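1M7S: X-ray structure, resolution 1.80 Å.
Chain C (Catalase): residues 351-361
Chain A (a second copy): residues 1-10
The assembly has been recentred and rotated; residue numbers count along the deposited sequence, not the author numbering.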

# COMPACT_ATOMS: atom_id res chain seq x y z
N GLN C 351 5.77 19.52 -6.95
CA GLN C 351 6.93 20.20 -6.43
C GLN C 351 6.79 21.74 -6.54
O GLN C 351 6.22 22.26 -7.48
CB GLN C 351 8.17 19.86 -7.25
CG GLN C 351 8.58 18.38 -7.16
CD GLN C 351 9.66 18.07 -8.17
OE1 GLN C 351 10.15 18.97 -8.90
NE2 GLN C 351 10.07 16.81 -8.26
N PRO C 352 7.25 22.41 -5.52
CA PRO C 352 7.35 23.86 -5.50
C PRO C 352 8.53 24.28 -6.39
O PRO C 352 9.42 23.51 -6.81
CB PRO C 352 7.59 24.22 -4.02
CG PRO C 352 8.40 23.02 -3.58
CD PRO C 352 7.88 21.79 -4.34
N LYS C 353 8.61 25.57 -6.66
CA LYS C 353 9.61 26.19 -7.50
C LYS C 353 10.68 26.84 -6.63
O LYS C 353 11.35 27.76 -7.07
CB LYS C 353 9.04 27.33 -8.36
CG LYS C 353 7.84 27.10 -9.22
CD LYS C 353 8.02 26.20 -10.42
CE LYS C 353 6.90 26.49 -11.42
NZ LYS C 353 6.69 25.37 -12.38
N VAL C 354 10.67 26.52 -5.35
CA VAL C 354 11.65 27.03 -4.39
C VAL C 354 12.29 25.80 -3.75
O VAL C 354 11.76 24.70 -3.93
CB VAL C 354 10.95 27.91 -3.34
CG1 VAL C 354 10.43 29.21 -3.97
CG2 VAL C 354 9.73 27.21 -2.75
N ALA C 355 13.40 25.88 -3.05
CA ALA C 355 13.99 24.66 -2.49
C ALA C 355 13.18 24.22 -1.26
O ALA C 355 12.37 24.96 -0.69
CB ALA C 355 15.45 24.87 -2.17
N VAL C 356 13.28 22.93 -0.97
CA VAL C 356 12.63 22.33 0.19
C VAL C 356 13.79 21.97 1.12
O VAL C 356 14.74 21.30 0.66
CB VAL C 356 11.78 21.11 -0.18
CG1 VAL C 356 11.31 20.33 1.02
CG2 VAL C 356 10.54 21.56 -0.98
N ASN C 357 13.77 22.40 2.35
CA ASN C 357 14.84 22.19 3.30
C ASN C 357 14.30 21.73 4.66
O ASN C 357 13.88 22.58 5.43
CB ASN C 357 15.61 23.51 3.46
CG ASN C 357 16.81 23.48 4.35
OD1 ASN C 357 17.49 22.44 4.44
ND2 ASN C 357 17.13 24.60 5.03
N ASN C 358 14.37 20.42 4.93
CA ASN C 358 13.81 19.98 6.21
C ASN C 358 14.35 18.59 6.54
O ASN C 358 15.16 18.04 5.83
CB ASN C 358 12.29 20.07 6.21
CG ASN C 358 11.56 19.23 5.18
OD1 ASN C 358 11.90 18.07 4.92
ND2 ASN C 358 10.54 19.78 4.56
N GLY C 359 13.81 18.01 7.62
CA GLY C 359 14.26 16.70 8.06
C GLY C 359 13.33 15.57 7.61
O GLY C 359 13.59 14.45 8.07
N ASN C 360 12.31 15.81 6.81
CA ASN C 360 11.38 14.77 6.39
C ASN C 360 12.15 13.78 5.52
O ASN C 360 12.96 14.20 4.71
CB ASN C 360 10.16 15.29 5.61
CG ASN C 360 9.38 16.30 6.45
OD1 ASN C 360 9.43 16.28 7.67
ND2 ASN C 360 8.62 17.23 5.90
N GLN C 361 12.02 12.48 5.70
CA GLN C 361 12.83 11.52 4.95
C GLN C 361 12.17 10.17 4.71
O GLN C 361 11.11 9.86 5.25
CB GLN C 361 14.10 11.23 5.78
CG GLN C 361 13.83 10.53 7.10
CD GLN C 361 15.06 10.01 7.81
OE1 GLN C 361 16.17 10.47 7.52
NE2 GLN C 361 14.86 9.07 8.75
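Chain A 1-10: TDTLTRDNGA

Neither stretch forms a helix or strand. Chain A 1-10 enters as an extended segment, with Asp A2 through Arg A6 at negative phi and psi between 136° and 173°, then folds into a type I beta turn from Arg A6 to Gly A9. It crosses chain C near Asn C357 and Thr A5, whose CA atoms are 5.2 Å apart, while the turn folds back onto Pro C352 to Val C356, Val C356 and Gly A9 placing their CA atoms 5.0 Å apart and Pro C352 and Asn A8 theirs 5.6 Å apart. Together the two stretches bury 526 Å².

The register is set where Asn C357 meets Thr A5. Thr A5 N donates to Asn C357 O at 2.9 Å, and Asn C357 N donates to Thr A5 OG1, also at 2.9 Å. A side-chain hydroxyl thus takes the place a backbone carbonyl would fill in a sheet-like pair. The p rotamer of Thr A5 (75°) suits this role, because OG1 also donates to Arg A6 O at 2.8 Å; the hydroxyl accepts from one chain while giving its proton to its own. Arg A6 O in turn receives Gly A9 N at 3.1 Å, so the anchor and the turn share an acceptor.

Asn C357 points its CA-to-CB bond sideways, yet its t rotamer extends the amide along chain A, where ND2 donates to Thr A3 O at 3.1 Å. Next door, Asn C358 points toward chain A and adopts p (61°). Its ND2 spends both hydrogens across the interface, on Thr A5 O at 3.0 Å and Asp A7 OD1 at 2.9 Å, while its OD1 accepts Asn C360 N at 3.0 Å within chain C. The amide is fixed at both ends. Asn C360, in the m rotamer, reaches the same carboxylate oxygen, ND2 lying 2.8 Å from Asp A7 OD1.

Asp A7 therefore matters despite a CA-to-CB bond that points away: its m rotamer brings the carboxylate back to two asparagine amides, and OD2 is hydrogen-bonded elsewhere in the structure. Leu A4 behaves similarly in apolar terms. Its CB also points away, but chi angles of 174° and 69° return CD1 to 3.8 Å from Asn C358 CA.

The turn closes on an apolar patch made by Pro C352, Val C354 and Val C356. Val C356, in t, lays CG2 3.5 Å from Asp A7 O; Pro C352 CB packs 3.2 Å from Asn A8 O; and Val C354 CG2 sits 3.7 Å from Gly A9 CA. Glycine is required here twice over. At phi 86° and psi -7° a CB would be jammed against the preceding carbonyl, and it would point toward chain C, only 2.4 Å from Val C354 CG2. A water donates to Gly A9 O at 2.6 Å and to Ala C355 O at 2.9 Å, bridging the chains.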

# COMPACT_ATOMS: atom_id res chain seq x y z
N THR A 1 22.14 30.65 7.56
CA THR A 1 21.82 29.39 6.84
C THR A 1 20.40 29.38 6.30
O THR A 1 19.56 30.08 6.88
CB THR A 1 21.94 28.20 7.82
OG1 THR A 1 23.12 28.34 8.61
CG2 THR A 1 22.02 26.93 7.02
N ASP A 2 20.16 28.59 5.27
CA ASP A 2 18.86 28.53 4.62
C ASP A 2 17.76 28.18 5.63
O ASP A 2 17.92 27.31 6.47
CB ASP A 2 18.86 27.52 3.47
CG ASP A 2 19.59 27.97 2.21
OD1 ASP A 2 20.10 29.10 2.13
OD2 ASP A 2 19.65 27.14 1.27
N THR A 3 16.66 28.90 5.52
CA THR A 3 15.51 28.68 6.38
C THR A 3 14.88 27.29 6.18
O THR A 3 14.89 26.76 5.08
CB THR A 3 14.42 29.72 6.01
OG1 THR A 3 15.06 31.01 6.03
CG2 THR A 3 13.28 29.65 7.01
N LEU A 4 14.44 26.72 7.29
CA LEU A 4 13.73 25.45 7.29
C LEU A 4 12.43 25.70 6.53
O LEU A 4 11.79 26.76 6.68
CB LEU A 4 13.40 25.15 8.77
CG LEU A 4 12.51 23.95 9.11
CD1 LEU A 4 13.26 22.66 8.80
CD2 LEU A 4 12.22 24.00 10.62
N THR A 5 11.96 24.76 5.73
CA THR A 5 10.74 24.85 4.99
C THR A 5 9.84 23.62 5.21
O THR A 5 10.35 22.57 5.59
CB THR A 5 10.87 24.94 3.46
OG1 THR A 5 11.21 23.63 2.96
CG2 THR A 5 11.94 25.95 3.02
N ARG A 6 8.60 23.76 4.83
CA ARG A 6 7.62 22.67 4.74
C ARG A 6 7.81 22.03 3.36
O ARG A 6 8.66 22.49 2.58
CB ARG A 6 6.20 23.17 4.97
CG ARG A 6 5.91 23.80 6.32
CD ARG A 6 4.45 23.68 6.73
NE ARG A 6 3.55 24.12 5.68
CZ ARG A 6 3.16 25.34 5.31
NH1 ARG A 6 2.35 25.50 4.28
NH2 ARG A 6 3.56 26.37 6.02
N ASP A 7 7.13 20.92 3.07
CA ASP A 7 7.27 20.22 1.78
C ASP A 7 6.74 21.00 0.58
O ASP A 7 7.14 20.74 -0.58
CB ASP A 7 6.61 18.84 1.95
CG ASP A 7 7.35 17.89 2.90
OD1 ASP A 7 8.54 18.09 3.25
OD2 ASP A 7 6.76 16.82 3.26
N ASN A 8 5.88 22.02 0.75
CA ASN A 8 5.48 22.92 -0.34
C ASN A 8 6.43 24.12 -0.51
O ASN A 8 6.08 25.04 -1.29
CB ASN A 8 4.10 23.53 -0.10
CG ASN A 8 4.08 24.58 1.01
OD1 ASN A 8 4.93 24.55 1.92
ND2 ASN A 8 3.11 25.52 0.95
N GLY A 9 7.55 24.13 0.19
CA GLY A 9 8.53 25.21 0.11
C GLY A 9 8.29 26.42 1.03
O GLY A 9 9.17 27.27 1.07
N ALA A 10 7.16 26.49 1.72
CA ALA A 10 6.90 27.65 2.59
C ALA A 10 7.79 27.57 3.82
O ALA A 10 8.04 26.49 4.36
CB ALA A 10 5.43 27.76 2.95
O HOH W 1 11.43 27.65 -0.09